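Putative oxidoreductase molybdopterin-binding subunit (Sulfolobus tokodaii, PDB 4ZOH) binds a pterin cytosine dinucleotide molybdenum cofactor and is probably the catalytic subunit of an oxidoreductase of the aldehyde oxidase and xanthine dehydrogenase family. Local coordinates at residues A[184-189]-A[480-485]; A[439-444]-A[467-472]; A[217-222]-A[328-333]; A[418-423]-A[555-560]. One frame throughout, in Å; residues are numbered along the deposited sequence.

Interaction 1: residues A[184-189]-A[480-485]; sequences STQSAH and GTWGSR. With MCN (pterin cytosine dinucleotide), chain D.
Gln186 and Thr481 make the hydrogen bond that ties residues 184-189 to residues 480-485. Gln186 NE2 donates to the backbone O of Thr481 at 3.0 Å. The acceptor lies almost in the amide plane of Gln186, and the donor lies in the carbonyl plane of Thr481. The Gln186 chain is extended beyond CG (chi2 -176°), which carries the amide across the gap. Its OE1 accepts from the backbone N of Lys218. Other polar groups act alongside. Ser187 is the N-cap of helix 188-199, and its OG also bonds to Ile479 O. Arg485 NH1 reaches Gly480 O at 3.0 Å, on a lone pair, and forms a salt bridge with Glu421.

The packing centres on the indole of Trp482. Ser187 CB comes obliquely to CZ3 of Trp482 at 3.5 Å. Gln186 CB sits at the ring edge, 4.1 Å from CE3 of Trp482. With CG of Trp482 between the backbone N and the carbonyl carbon (chi1 48°), the ring folds back so that Gly480 C lies over its centre. A side chain on Gly480 would strike both Ser187 and the indole.

The cofactor lies along 481-485. Arg485 N makes a weak hydrogen bond of 3.3 Å to the phosphate atom O1B. Gly483 N is 3.3 Å from the cofactor sulfur S8'. The Trp482 side chain comes within about 4 Å of the molybdenum.

With a partner at each end, the buried Gln186 amide is fixed in rotation and links the loop before helix 188-199 to a loop at the cofactor.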
# COMPACT_ATOMS: atom_id res chain seq x y z
N SER A 184 -12.36 -2.02 8.50
CA SER A 184 -13.68 -2.17 7.93
C SER A 184 -14.62 -1.60 8.97
O SER A 184 -15.09 -2.29 9.86
CB SER A 184 -13.99 -3.65 7.58
OG SER A 184 -15.27 -3.75 6.96
N THR A 185 -14.78 -0.30 8.93
CA THR A 185 -15.52 0.38 9.98
C THR A 185 -16.60 1.26 9.34
O THR A 185 -16.51 1.51 8.12
CB THR A 185 -14.56 1.25 10.85
OG1 THR A 185 -15.29 1.79 11.94
CG2 THR A 185 -13.94 2.38 10.06
N GLN A 186 -17.53 1.79 10.15
CA GLN A 186 -18.58 2.73 9.63
C GLN A 186 -18.18 4.21 9.62
O GLN A 186 -18.90 5.06 9.09
CB GLN A 186 -19.94 2.51 10.31
CG GLN A 186 -20.48 1.13 10.04
CD GLN A 186 -21.87 0.88 10.60
OE1 GLN A 186 -22.15 -0.23 11.07
NE2 GLN A 186 -22.69 1.89 10.60
N SER A 187 -17.02 4.52 10.19
CA SER A 187 -16.57 5.89 10.22
C SER A 187 -15.11 5.93 10.59
O SER A 187 -14.78 5.55 11.71
CB SER A 187 -17.33 6.70 11.32
OG SER A 187 -16.87 8.05 11.37
N ALA A 188 -14.27 6.47 9.72
CA ALA A 188 -12.84 6.62 10.06
C ALA A 188 -12.64 7.61 11.29
O ALA A 188 -11.86 7.35 12.15
CB ALA A 188 -12.03 7.07 8.87
N HIS A 189 -13.41 8.69 11.34
CA HIS A 189 -13.17 9.76 12.28
C HIS A 189 -13.59 9.35 13.68
O HIS A 189 -12.87 9.66 14.63
CB HIS A 189 -13.89 11.03 11.80
CG HIS A 189 -13.69 11.29 10.34
ND1 HIS A 189 -12.55 11.90 9.85
CD2 HIS A 189 -14.48 11.03 9.26
CE1 HIS A 189 -12.65 12.01 8.52
NE2 HIS A 189 -13.81 11.50 8.14
N GLY A 480 -20.13 10.22 10.89
CA GLY A 480 -20.19 8.86 10.34
C GLY A 480 -21.50 8.52 9.63
O GLY A 480 -22.34 9.39 9.46
N THR A 481 -21.63 7.26 9.17
CA THR A 481 -22.79 6.75 8.46
C THR A 481 -23.43 5.70 9.34
O THR A 481 -22.87 4.67 9.60
CB THR A 481 -22.41 6.19 7.05
OG1 THR A 481 -22.04 7.30 6.20
CG2 THR A 481 -23.54 5.37 6.40
N TRP A 482 -24.62 6.07 9.83
CA TRP A 482 -25.51 5.28 10.72
C TRP A 482 -26.74 6.19 11.00
O TRP A 482 -26.74 7.35 10.61
CB TRP A 482 -24.82 4.89 12.04
CG TRP A 482 -24.10 6.05 12.75
CD1 TRP A 482 -24.67 7.21 13.27
CD2 TRP A 482 -22.67 6.20 12.95
NE1 TRP A 482 -23.67 8.02 13.81
CE2 TRP A 482 -22.45 7.41 13.64
CE3 TRP A 482 -21.56 5.38 12.67
CZ2 TRP A 482 -21.16 7.82 14.06
CZ3 TRP A 482 -20.29 5.81 13.06
CH2 TRP A 482 -20.11 7.00 13.77
N GLY A 483 -27.77 5.68 11.68
CA GLY A 483 -28.99 6.48 11.94
C GLY A 483 -29.60 7.19 10.71
O GLY A 483 -30.22 8.26 10.86
N SER A 484 -29.39 6.61 9.51
CA SER A 484 -29.98 7.10 8.27
C SER A 484 -29.85 8.61 8.21
O SER A 484 -30.81 9.36 7.95
CB SER A 484 -31.41 6.62 8.18
OG SER A 484 -31.47 5.18 8.32
N ARG A 485 -28.62 9.05 8.42
CA ARG A 485 -28.29 10.45 8.57
C ARG A 485 -27.48 10.97 7.41
O ARG A 485 -27.33 12.17 7.25
CB ARG A 485 -27.47 10.66 9.91
CG ARG A 485 -26.00 10.18 9.83
CD ARG A 485 -25.31 10.11 11.23
NE ARG A 485 -25.15 11.44 11.81
CZ ARG A 485 -24.24 12.34 11.41
NH1 ARG A 485 -23.37 12.00 10.46
NH2 ARG A 485 -24.18 13.58 11.96
N1 MCN D . -31.81 8.74 -0.16
C2 MCN D . -32.38 9.68 -1.00
N3 MCN D . -33.37 10.52 -0.56
C4 MCN D . -33.80 10.40 0.75
C5 MCN D . -33.24 9.45 1.60
C6 MCN D . -32.21 8.62 1.15
O2 MCN D . -32.03 9.83 -2.18
N4 MCN D . -34.75 11.21 1.15
C1' MCN D . -30.74 7.90 -0.72
C2D MCN D . -29.38 8.56 -0.43
O2' MCN D . -28.94 9.37 -1.47
C3' MCN D . -28.46 7.37 -0.37
C4D MCN D . -29.28 6.47 0.46
O4D MCN D . -30.67 6.66 -0.05
O3' MCN D . -28.21 6.79 -1.60
C5' MCN D . -28.92 7.16 1.76
O5' MCN D . -29.72 6.81 2.74
PA MCN D . -29.77 7.58 4.17
O1A MCN D . -29.17 8.89 4.29
O2A MCN D . -31.23 7.35 4.45
O3A MCN D . -28.96 6.37 5.02
PB MCN D . -27.35 6.33 5.11
O1B MCN D . -26.94 7.19 6.30
O2B MCN D . -26.63 6.61 3.87
O3B MCN D . -27.18 4.84 5.40
C10 MCN D . -27.17 4.27 6.74
C9' MCN D . -28.10 3.08 6.83
C8' MCN D . -27.93 2.33 8.04
S8' MCN D . -28.05 3.12 9.60
C7' MCN D . -27.81 0.97 8.04
S7' MCN D . -27.75 -0.01 9.53
C6' MCN D . -27.85 0.19 6.81
C7 MCN D . -28.49 1.03 5.66
O9' MCN D . -27.85 2.29 5.67
N5' MCN D . -26.56 -0.38 6.45
C4A MCN D . -26.18 -0.65 5.12
N8' MCN D . -28.24 0.37 4.34
C4B MCN D . -27.07 -0.28 4.07
N1' MCN D . -26.80 -0.54 2.79
C2' MCN D . -25.65 -1.12 2.47
N2' MCN D . -25.40 -1.34 1.20
N3' MCN D . -24.69 -1.53 3.46
C4' MCN D . -24.96 -1.31 4.83
O4' MCN D . -24.13 -1.68 5.71

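Interaction 2: residues A[439-444]-A[467-472]. With MCN (pterin cytosine dinucleotide), chain D.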
# COMPACT_ATOMS: atom_id res chain seq x y z
N THR A 439 -18.88 11.95 6.45
CA THR A 439 -19.59 10.64 6.63
C THR A 439 -18.71 9.46 6.13
O THR A 439 -17.55 9.67 5.69
CB THR A 439 -20.95 10.64 5.93
OG1 THR A 439 -20.77 10.81 4.52
CG2 THR A 439 -21.80 11.82 6.51
N GLY A 440 -19.19 8.24 6.26
CA GLY A 440 -18.39 7.11 5.89
C GLY A 440 -19.25 6.05 5.14
O GLY A 440 -19.50 4.97 5.68
N PRO A 441 -19.73 6.36 3.91
CA PRO A 441 -20.59 5.36 3.19
C PRO A 441 -19.89 4.04 3.03
O PRO A 441 -18.67 4.01 2.86
CB PRO A 441 -20.80 6.00 1.80
CG PRO A 441 -20.47 7.47 1.99
CD PRO A 441 -19.55 7.62 3.16
N HIS A 442 -20.66 2.99 3.08
CA HIS A 442 -20.22 1.60 2.99
C HIS A 442 -21.28 0.77 2.26
O HIS A 442 -21.65 -0.38 2.68
CB HIS A 442 -19.88 0.98 4.37
CG HIS A 442 -20.86 1.33 5.45
ND1 HIS A 442 -20.84 2.54 6.12
CD2 HIS A 442 -21.90 0.62 5.98
CE1 HIS A 442 -21.78 2.55 7.05
NE2 HIS A 442 -22.45 1.41 6.98
N GLY A 443 -21.73 1.32 1.13
CA GLY A 443 -22.65 0.62 0.24
C GLY A 443 -23.85 1.46 -0.15
O GLY A 443 -24.52 1.18 -1.11
N GLN A 444 -24.14 2.49 0.65
CA GLN A 444 -25.42 3.19 0.51
C GLN A 444 -25.48 4.19 -0.65
O GLN A 444 -26.58 4.72 -0.92
CB GLN A 444 -25.86 3.88 1.81
CG GLN A 444 -25.96 2.96 3.03
CD GLN A 444 -24.63 2.79 3.83
OE1 GLN A 444 -23.55 3.22 3.41
NE2 GLN A 444 -24.73 2.17 5.01
N VAL A 467 -16.02 12.69 -5.49
CA VAL A 467 -16.42 12.65 -4.11
C VAL A 467 -15.56 11.61 -3.37
O VAL A 467 -15.49 10.43 -3.80
CB VAL A 467 -17.90 12.27 -3.97
CG1 VAL A 467 -18.35 12.28 -2.49
CG2 VAL A 467 -18.76 13.25 -4.78
N ARG A 468 -14.93 12.07 -2.26
CA ARG A 468 -14.01 11.24 -1.44
C ARG A 468 -14.46 11.22 0.01
O ARG A 468 -15.19 12.12 0.44
CB ARG A 468 -12.60 11.82 -1.57
CG ARG A 468 -12.03 11.68 -2.98
CD ARG A 468 -11.50 10.27 -3.18
NE ARG A 468 -10.28 10.09 -2.38
CZ ARG A 468 -10.11 9.27 -1.34
NH1 ARG A 468 -11.11 8.51 -0.94
NH2 ARG A 468 -8.94 9.27 -0.66
N TRP A 469 -14.05 10.21 0.78
CA TRP A 469 -14.37 10.11 2.21
C TRP A 469 -13.42 9.08 2.84
O TRP A 469 -12.77 8.35 2.09
CB TRP A 469 -15.83 9.61 2.41
CG TRP A 469 -16.17 8.19 1.94
CD1 TRP A 469 -16.18 7.09 2.72
CD2 TRP A 469 -16.61 7.76 0.64
NE1 TRP A 469 -16.56 5.99 2.00
CE2 TRP A 469 -16.81 6.37 0.71
CE3 TRP A 469 -16.77 8.40 -0.60
CZ2 TRP A 469 -17.25 5.59 -0.39
CZ3 TRP A 469 -17.20 7.62 -1.74
CH2 TRP A 469 -17.43 6.21 -1.59
N GLY A 470 -13.41 8.99 4.19
CA GLY A 470 -12.85 7.82 4.85
C GLY A 470 -11.35 7.85 5.12
O GLY A 470 -10.77 6.84 5.42
N ASP A 471 -10.75 9.04 5.06
CA ASP A 471 -9.37 9.25 5.49
C ASP A 471 -9.35 10.46 6.40
O ASP A 471 -9.77 11.55 6.00
CB ASP A 471 -8.42 9.46 4.30
CG ASP A 471 -6.93 9.56 4.70
OD1 ASP A 471 -6.53 9.71 5.88
OD2 ASP A 471 -6.11 9.52 3.78
N THR A 472 -8.88 10.27 7.63
CA THR A 472 -8.86 11.36 8.64
C THR A 472 -7.91 12.45 8.19
O THR A 472 -7.93 13.59 8.75
CB THR A 472 -8.49 10.84 10.06
OG1 THR A 472 -7.19 10.28 10.00
CG2 THR A 472 -9.46 9.77 10.54
N1 MCN D . -31.81 8.74 -0.16
C2 MCN D . -32.38 9.68 -1.00
N3 MCN D . -33.37 10.52 -0.56
C4 MCN D . -33.80 10.40 0.75
C5 MCN D . -33.24 9.45 1.60
C6 MCN D . -32.21 8.62 1.15
O2 MCN D . -32.03 9.83 -2.18
N4 MCN D . -34.75 11.21 1.15
C1' MCN D . -30.74 7.90 -0.72
C2D MCN D . -29.38 8.56 -0.43
O2' MCN D . -28.94 9.37 -1.47
C3' MCN D . -28.46 7.37 -0.37
C4D MCN D . -29.28 6.47 0.46
O4D MCN D . -30.67 6.66 -0.05
O3' MCN D . -28.21 6.79 -1.60
C5' MCN D . -28.92 7.16 1.76
O5' MCN D . -29.72 6.81 2.74
PA MCN D . -29.77 7.58 4.17
O1A MCN D . -29.17 8.89 4.29
O2A MCN D . -31.23 7.35 4.45
O3A MCN D . -28.96 6.37 5.02
PB MCN D . -27.35 6.33 5.11
O1B MCN D . -26.94 7.19 6.30
O2B MCN D . -26.63 6.61 3.87
O3B MCN D . -27.18 4.84 5.40
C10 MCN D . -27.17 4.27 6.74
C9' MCN D . -28.10 3.08 6.83
C8' MCN D . -27.93 2.33 8.04
S8' MCN D . -28.05 3.12 9.60
C7' MCN D . -27.81 0.97 8.04
S7' MCN D . -27.75 -0.01 9.53
C6' MCN D . -27.85 0.19 6.81
C7 MCN D . -28.49 1.03 5.66
O9' MCN D . -27.85 2.29 5.67
N5' MCN D . -26.56 -0.38 6.45
C4A MCN D . -26.18 -0.65 5.12
N8' MCN D . -28.24 0.37 4.34
C4B MCN D . -27.07 -0.28 4.07
N1' MCN D . -26.80 -0.54 2.79
C2' MCN D . -25.65 -1.12 2.47
N2' MCN D . -25.40 -1.34 1.20
N3' MCN D . -24.69 -1.53 3.46
C4' MCN D . -24.96 -1.31 4.83
O4' MCN D . -24.13 -1.68 5.71
O HOH W 1 -15.11 10.83 5.72
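Pro441 lies on one face of the Trp469 indole. Its CD is 3.5 Å from the centroid of the five-membered ring and 12° off the normal, a CH-pi contact. Trp469 NE1 makes a weak hydrogen bond of 3.0 Å to Pro441 O. CG of Trp469 sits between its backbone N and carbonyl carbon (chi1 65°), turning the indole to the proline. A water bridges the backbones beside it: it donates to Thr439 O at 2.7 Å and accepts from Gly470 N at 2.9 Å. A leucine in place of Trp469 would probably leave Pro441 O without this N-H and the proline ring without its flat aromatic floor.

The next shell lies within 439-444. His442 ND1 donates to Gly440 O at 2.8 Å, in the plane of the imidazole. His442 N donates to Gln444 OE1 at 2.9 Å, which holds the amide of Gln444. That amide's NE2 donates to the cofactor atom O9' at 3.2 Å. Gln444 O accepts from the cofactor hydroxyl O3' at 2.7 Å. Trp469 also packs on Ala447 of helix 446-458.

Parallel strands 433-437 and 465-468 with this helix between them form a beta-alpha-beta crossover, whose first loop binds the molybdopterin cofactor.

Interaction 3: residues A[217-222]-A[328-333]. With MCN (pterin cytosine dinucleotide), chain D.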
# COMPACT_ATOMS: atom_id res chain seq x y z
N SER A 217 -23.25 -3.22 12.55
CA SER A 217 -22.24 -4.03 13.17
C SER A 217 -20.81 -3.44 13.29
O SER A 217 -20.01 -4.06 13.99
CB SER A 217 -22.19 -5.41 12.53
OG SER A 217 -21.45 -5.36 11.35
N LYS A 218 -20.51 -2.32 12.60
CA LYS A 218 -19.15 -1.75 12.50
C LYS A 218 -19.11 -0.27 13.00
O LYS A 218 -18.17 0.50 12.73
CB LYS A 218 -18.56 -1.91 11.07
CG LYS A 218 -18.33 -3.38 10.66
CD LYS A 218 -18.03 -3.57 9.15
CE LYS A 218 -18.03 -5.04 8.79
NZ LYS A 218 -17.60 -5.22 7.33
N ILE A 219 -20.18 0.14 13.69
CA ILE A 219 -20.14 1.45 14.36
C ILE A 219 -19.08 1.48 15.48
O ILE A 219 -18.18 2.33 15.48
CB ILE A 219 -21.50 1.81 14.99
CG1 ILE A 219 -22.60 1.85 13.91
CG2 ILE A 219 -21.37 3.16 15.75
CD1 ILE A 219 -24.00 2.16 14.52
N ILE A 220 -19.19 0.50 16.39
CA ILE A 220 -18.33 0.49 17.56
C ILE A 220 -16.93 0.05 17.14
O ILE A 220 -16.75 -0.57 16.06
CB ILE A 220 -18.90 -0.49 18.64
CG1 ILE A 220 -18.84 -1.97 18.21
CG2 ILE A 220 -20.31 -0.03 19.01
CD1 ILE A 220 -19.24 -2.93 19.33
N ALA A 221 -15.94 0.39 17.97
CA ALA A 221 -14.63 -0.29 17.88
C ALA A 221 -14.78 -1.57 18.63
O ALA A 221 -15.22 -1.57 19.78
CB ALA A 221 -13.52 0.56 18.51
N HIS A 222 -14.39 -2.65 18.00
CA HIS A 222 -14.45 -3.90 18.57
C HIS A 222 -13.26 -4.24 19.45
O HIS A 222 -12.20 -3.68 19.24
CB HIS A 222 -14.54 -4.91 17.44
CG HIS A 222 -15.89 -4.92 16.81
ND1 HIS A 222 -16.87 -5.80 17.20
CD2 HIS A 222 -16.45 -4.10 15.89
CE1 HIS A 222 -17.97 -5.57 16.50
NE2 HIS A 222 -17.75 -4.54 15.71
N THR A 328 -24.55 -7.16 22.60
CA THR A 328 -25.53 -6.80 21.60
C THR A 328 -25.14 -5.43 21.03
O THR A 328 -24.65 -4.59 21.77
CB THR A 328 -26.93 -6.73 22.27
OG1 THR A 328 -27.15 -7.93 23.04
CG2 THR A 328 -28.09 -6.53 21.14
N GLN A 329 -25.42 -5.18 19.76
CA GLN A 329 -25.08 -3.90 19.09
C GLN A 329 -26.19 -3.43 18.18
O GLN A 329 -27.06 -4.18 17.84
CB GLN A 329 -23.92 -4.09 18.09
CG GLN A 329 -22.74 -4.86 18.53
CD GLN A 329 -21.77 -5.11 17.37
OE1 GLN A 329 -21.40 -6.26 17.08
NE2 GLN A 329 -21.39 -4.05 16.70
N SER A 330 -26.04 -2.23 17.66
CA SER A 330 -26.94 -1.71 16.64
C SER A 330 -26.99 -2.74 15.51
O SER A 330 -25.95 -3.25 15.04
CB SER A 330 -26.42 -0.44 16.06
OG SER A 330 -26.84 0.67 16.81
N TYR A 331 -28.22 -3.04 15.09
CA TYR A 331 -28.48 -3.64 13.77
C TYR A 331 -29.58 -2.82 13.10
O TYR A 331 -30.58 -2.42 13.77
CB TYR A 331 -28.91 -5.06 13.89
CG TYR A 331 -29.37 -5.73 12.61
CD1 TYR A 331 -28.50 -5.79 11.48
CD2 TYR A 331 -30.62 -6.28 12.50
CE1 TYR A 331 -28.85 -6.47 10.33
CE2 TYR A 331 -31.01 -6.94 11.35
CZ TYR A 331 -30.11 -7.04 10.25
OH TYR A 331 -30.46 -7.69 9.09
N ARG A 332 -29.38 -2.56 11.79
CA ARG A 332 -30.30 -1.85 10.93
C ARG A 332 -31.66 -1.48 11.53
O ARG A 332 -32.51 -2.33 11.70
CB ARG A 332 -30.47 -2.62 9.59
CG ARG A 332 -31.07 -1.67 8.51
CD ARG A 332 -31.19 -2.38 7.16
NE ARG A 332 -31.44 -1.42 6.06
CZ ARG A 332 -31.02 -1.64 4.79
NH1 ARG A 332 -30.36 -2.76 4.53
NH2 ARG A 332 -31.21 -0.72 3.83
N GLY A 333 -31.80 -0.21 11.88
CA GLY A 333 -32.94 0.31 12.63
C GLY A 333 -32.67 0.59 14.13
O GLY A 333 -33.27 1.48 14.68
N1 MCN D . -31.81 8.74 -0.16
C2 MCN D . -32.38 9.68 -1.00
N3 MCN D . -33.37 10.52 -0.56
C4 MCN D . -33.80 10.40 0.75
C5 MCN D . -33.24 9.45 1.60
C6 MCN D . -32.21 8.62 1.15
O2 MCN D . -32.03 9.83 -2.18
N4 MCN D . -34.75 11.21 1.15
C1' MCN D . -30.74 7.90 -0.72
C2D MCN D . -29.38 8.56 -0.43
O2' MCN D . -28.94 9.37 -1.47
C3' MCN D . -28.46 7.37 -0.37
C4D MCN D . -29.28 6.47 0.46
O4D MCN D . -30.67 6.66 -0.05
O3' MCN D . -28.21 6.79 -1.60
C5' MCN D . -28.92 7.16 1.76
O5' MCN D . -29.72 6.81 2.74
PA MCN D . -29.77 7.58 4.17
O1A MCN D . -29.17 8.89 4.29
O2A MCN D . -31.23 7.35 4.45
O3A MCN D . -28.96 6.37 5.02
PB MCN D . -27.35 6.33 5.11
O1B MCN D . -26.94 7.19 6.30
O2B MCN D . -26.63 6.61 3.87
O3B MCN D . -27.18 4.84 5.40
C10 MCN D . -27.17 4.27 6.74
C9' MCN D . -28.10 3.08 6.83
C8' MCN D . -27.93 2.33 8.04
S8' MCN D . -28.05 3.12 9.60
C7' MCN D . -27.81 0.97 8.04
S7' MCN D . -27.75 -0.01 9.53
C6' MCN D . -27.85 0.19 6.81
C7 MCN D . -28.49 1.03 5.66
O9' MCN D . -27.85 2.29 5.67
N5' MCN D . -26.56 -0.38 6.45
C4A MCN D . -26.18 -0.65 5.12
N8' MCN D . -28.24 0.37 4.34
C4B MCN D . -27.07 -0.28 4.07
N1' MCN D . -26.80 -0.54 2.79
C2' MCN D . -25.65 -1.12 2.47
N2' MCN D . -25.40 -1.34 1.20
N3' MCN D . -24.69 -1.53 3.46
C4' MCN D . -24.96 -1.31 4.83
O4' MCN D . -24.13 -1.68 5.71
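The His222 and Gln329 side chains cross at about a right angle, with the planes of imidazole and amide 74° apart. Ile220 CG1 covers one face of the imidazole, 3.7 Å above its plane. Gln329 OE1 lies at the ring edge, 3.5 Å from CE1 of His222. Also at the edge, and in plane, His222 NE2 donates to Ser217 O at 2.9 Å.

Ser217 O takes a second donor, Gln329 NE2, at 3.0 Å. The histidine meets the oxygen in the carbonyl plane, while the glutamine comes from above it, 57° out. Gln329 reaches this place on a chain extended beyond CG (chi2 173°). Its OE1 accepts from Gly253 N, and together these bonds hold the amide's rotation. A leucine in place of Gln329 would probably cost Ser217 O one of these two donors and leave Gly253 N without this acceptor.

Both segments are loops that run up to helices. Residues 217-222 lead to helix 223-235. Residues 328-333 come before helix 336-353. Both belong to the first molybdopterin cofactor-binding region of the sequence.

Two isoleucines pack against the polar pair. Ile220 CD1 lies 3.6 Å from NE2 of Gln329. Ile219 CD1 lies 3.9 Å from CB of Ser330, and the Ile219 side chain is about 5 Å from the molybdenum.

Arg332 CB sits over the centre of the Tyr331 ring. The guanidinium of Arg332 turns one face to the pterin, with NH2 of Arg332 3.2 Å from the cofactor atom N8'. Gly671 O and Gln613 OE1 accept from NE and NH1 of Arg332.

Interaction 4: residues A[418-423]-A[555-560]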
# COMPACT_ATOMS: atom_id res chain seq x y z
N GLY A 418 -27.72 14.19 15.10
CA GLY A 418 -26.57 15.10 15.09
C GLY A 418 -25.29 14.38 15.50
O GLY A 418 -25.25 13.11 15.46
N PRO A 419 -24.28 15.13 15.99
CA PRO A 419 -24.46 16.53 16.39
C PRO A 419 -24.10 17.45 15.28
O PRO A 419 -24.47 18.64 15.27
CB PRO A 419 -23.45 16.67 17.58
CG PRO A 419 -22.33 15.72 17.16
CD PRO A 419 -23.13 14.51 16.69
N TRP A 420 -23.35 16.93 14.32
CA TRP A 420 -22.88 17.83 13.25
C TRP A 420 -22.37 16.94 12.12
O TRP A 420 -22.31 15.71 12.26
CB TRP A 420 -21.79 18.85 13.75
CG TRP A 420 -20.78 18.33 14.68
CD1 TRP A 420 -20.78 18.49 16.08
CD2 TRP A 420 -19.58 17.60 14.37
NE1 TRP A 420 -19.69 17.83 16.63
CE2 TRP A 420 -18.91 17.32 15.62
CE3 TRP A 420 -18.96 17.20 13.17
CZ2 TRP A 420 -17.69 16.59 15.69
CZ3 TRP A 420 -17.75 16.45 13.25
CH2 TRP A 420 -17.10 16.20 14.50
N GLU A 421 -22.03 17.54 11.00
CA GLU A 421 -21.33 16.72 9.98
C GLU A 421 -20.50 17.65 9.14
O GLU A 421 -20.79 18.86 9.13
CB GLU A 421 -22.29 15.78 9.18
CG GLU A 421 -21.55 14.85 8.22
CD GLU A 421 -20.53 14.03 8.99
OE1 GLU A 421 -20.91 12.99 9.59
OE2 GLU A 421 -19.37 14.50 9.01
N VAL A 422 -19.48 17.14 8.43
CA VAL A 422 -18.52 18.01 7.77
C VAL A 422 -18.49 17.80 6.25
O VAL A 422 -18.76 16.72 5.76
CB VAL A 422 -17.10 17.78 8.42
CG1 VAL A 422 -16.10 18.81 7.97
CG2 VAL A 422 -17.21 17.75 9.97
N ALA A 423 -18.12 18.83 5.50
CA ALA A 423 -17.86 18.65 4.08
C ALA A 423 -16.75 19.61 3.76
O ALA A 423 -16.80 20.79 4.23
CB ALA A 423 -19.13 18.95 3.23
N THR A 555 -14.38 24.46 4.01
CA THR A 555 -14.92 23.40 4.86
C THR A 555 -16.12 23.94 5.58
O THR A 555 -16.07 25.03 6.15
CB THR A 555 -13.83 22.89 5.87
OG1 THR A 555 -12.77 22.28 5.12
CG2 THR A 555 -14.39 21.86 6.82
N ALA A 556 -17.22 23.20 5.57
CA ALA A 556 -18.44 23.64 6.25
C ALA A 556 -18.76 22.59 7.29
O ALA A 556 -18.53 21.43 7.09
CB ALA A 556 -19.58 23.79 5.27
N ILE A 557 -19.30 23.01 8.41
CA ILE A 557 -19.70 22.05 9.40
C ILE A 557 -21.15 22.44 9.52
O ILE A 557 -21.47 23.63 9.75
CB ILE A 557 -18.95 22.24 10.75
CG1 ILE A 557 -17.45 21.91 10.61
CG2 ILE A 557 -19.63 21.43 11.85
CD1 ILE A 557 -16.59 22.31 11.84
N TYR A 558 -22.02 21.45 9.34
CA TYR A 558 -23.44 21.62 9.56
C TYR A 558 -23.80 21.08 10.95
O TYR A 558 -23.83 19.89 11.17
CB TYR A 558 -24.25 20.91 8.42
CG TYR A 558 -25.76 21.01 8.59
CD1 TYR A 558 -26.44 22.26 8.45
CD2 TYR A 558 -26.52 19.88 8.90
CE1 TYR A 558 -27.83 22.35 8.61
CE2 TYR A 558 -27.91 19.98 9.09
CZ TYR A 558 -28.55 21.22 8.93
OH TYR A 558 -29.88 21.32 9.08
N ASN A 559 -23.98 21.99 11.90
CA ASN A 559 -24.36 21.62 13.28
C ASN A 559 -25.86 21.28 13.25
O ASN A 559 -26.61 21.91 12.58
CB ASN A 559 -24.01 22.74 14.29
CG ASN A 559 -24.46 24.12 13.81
OD1 ASN A 559 -24.24 24.50 12.65
ND2 ASN A 559 -25.10 24.89 14.71
N VAL A 560 -26.26 20.21 13.89
CA VAL A 560 -27.68 19.79 13.81
C VAL A 560 -28.46 20.39 15.01
O VAL A 560 -28.33 19.90 16.13
CB VAL A 560 -27.82 18.26 13.76
CG1 VAL A 560 -29.30 17.80 13.84
CG2 VAL A 560 -27.10 17.70 12.51
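Val560 N donates to Pro419 O at 2.8 Å in an almost straight bond (175°). Pro419 follows a cis peptide bond, just before strand 420-423 begins.

Four more backbone bonds continue the pairing. Glu421 and Tyr558 form a hydrogen-bonded pair. Glu421 N gives to Tyr558 O at 3.0 Å, and Tyr558 N returns to Glu421 O at 2.9 Å. Ala423 and Ala556 form the next such pair, with Ala423 N to Ala556 O at 3.1 Å and Ala556 N to Ala423 O at 2.8 Å. Trp420 with Asn559 and Val422 with Ile557 are the non-hydrogen-bonded pairs.

Side chains add apolar contact along one face. Trp420 CB meets CG2 of Ile557 at 3.9 Å. CG of Trp420 lies between the backbone N and the carbonyl carbon (chi1 40°), and the end of the side chain leads away from 555-560. Val422 CG1 lies 3.7 Å from CG2 of Thr555. At the loop end, Val560 CB rests 3.6 Å from CA of Gly418.

The Trp420 and Ile557 face meets the second subunit, where the Trp420 ring contacts Phe546 of that copy. On the other face, Glu421 and Tyr558 touch helix 486-512. Besides its salt bridge to Arg485, Glu421 OE1 accepts from the backbone N of Ile479 and of Gly480, and Tyr558 OH bonds to His663 ND1.

This is a regular antiparallel strand pair. It places strand 553-559 at the edge, within this chain, of a mixed four-stranded sheet that packs between a helix and the other subunit.

Overall arrangement
Interaction 1 is the hub: it touches each of the other three. Its centre is about 8 Å from that of interaction 2, 10 Å from interaction 3 and 14 Å from interaction 4. Thr481 OG1 probably bonds to Gly440 N, 3.0 Å away. Gln186 N likewise probably bonds to Lys218 O at 3.0 Å. Towards interaction 4, Arg485 NH2 is 2.9 Å from Trp420 O. Interaction 1 meets the phosphates and sulfur S8' of the pterin cytosine dinucleotide, interaction 2 its sugar hydroxyl and pterin part, and interaction 3 its pterin part. Interactions 2 and 4 reach the same sheet and both touch the second subunit. Interactions 3 and 4 lie farthest apart, with centres about 22 Å apart.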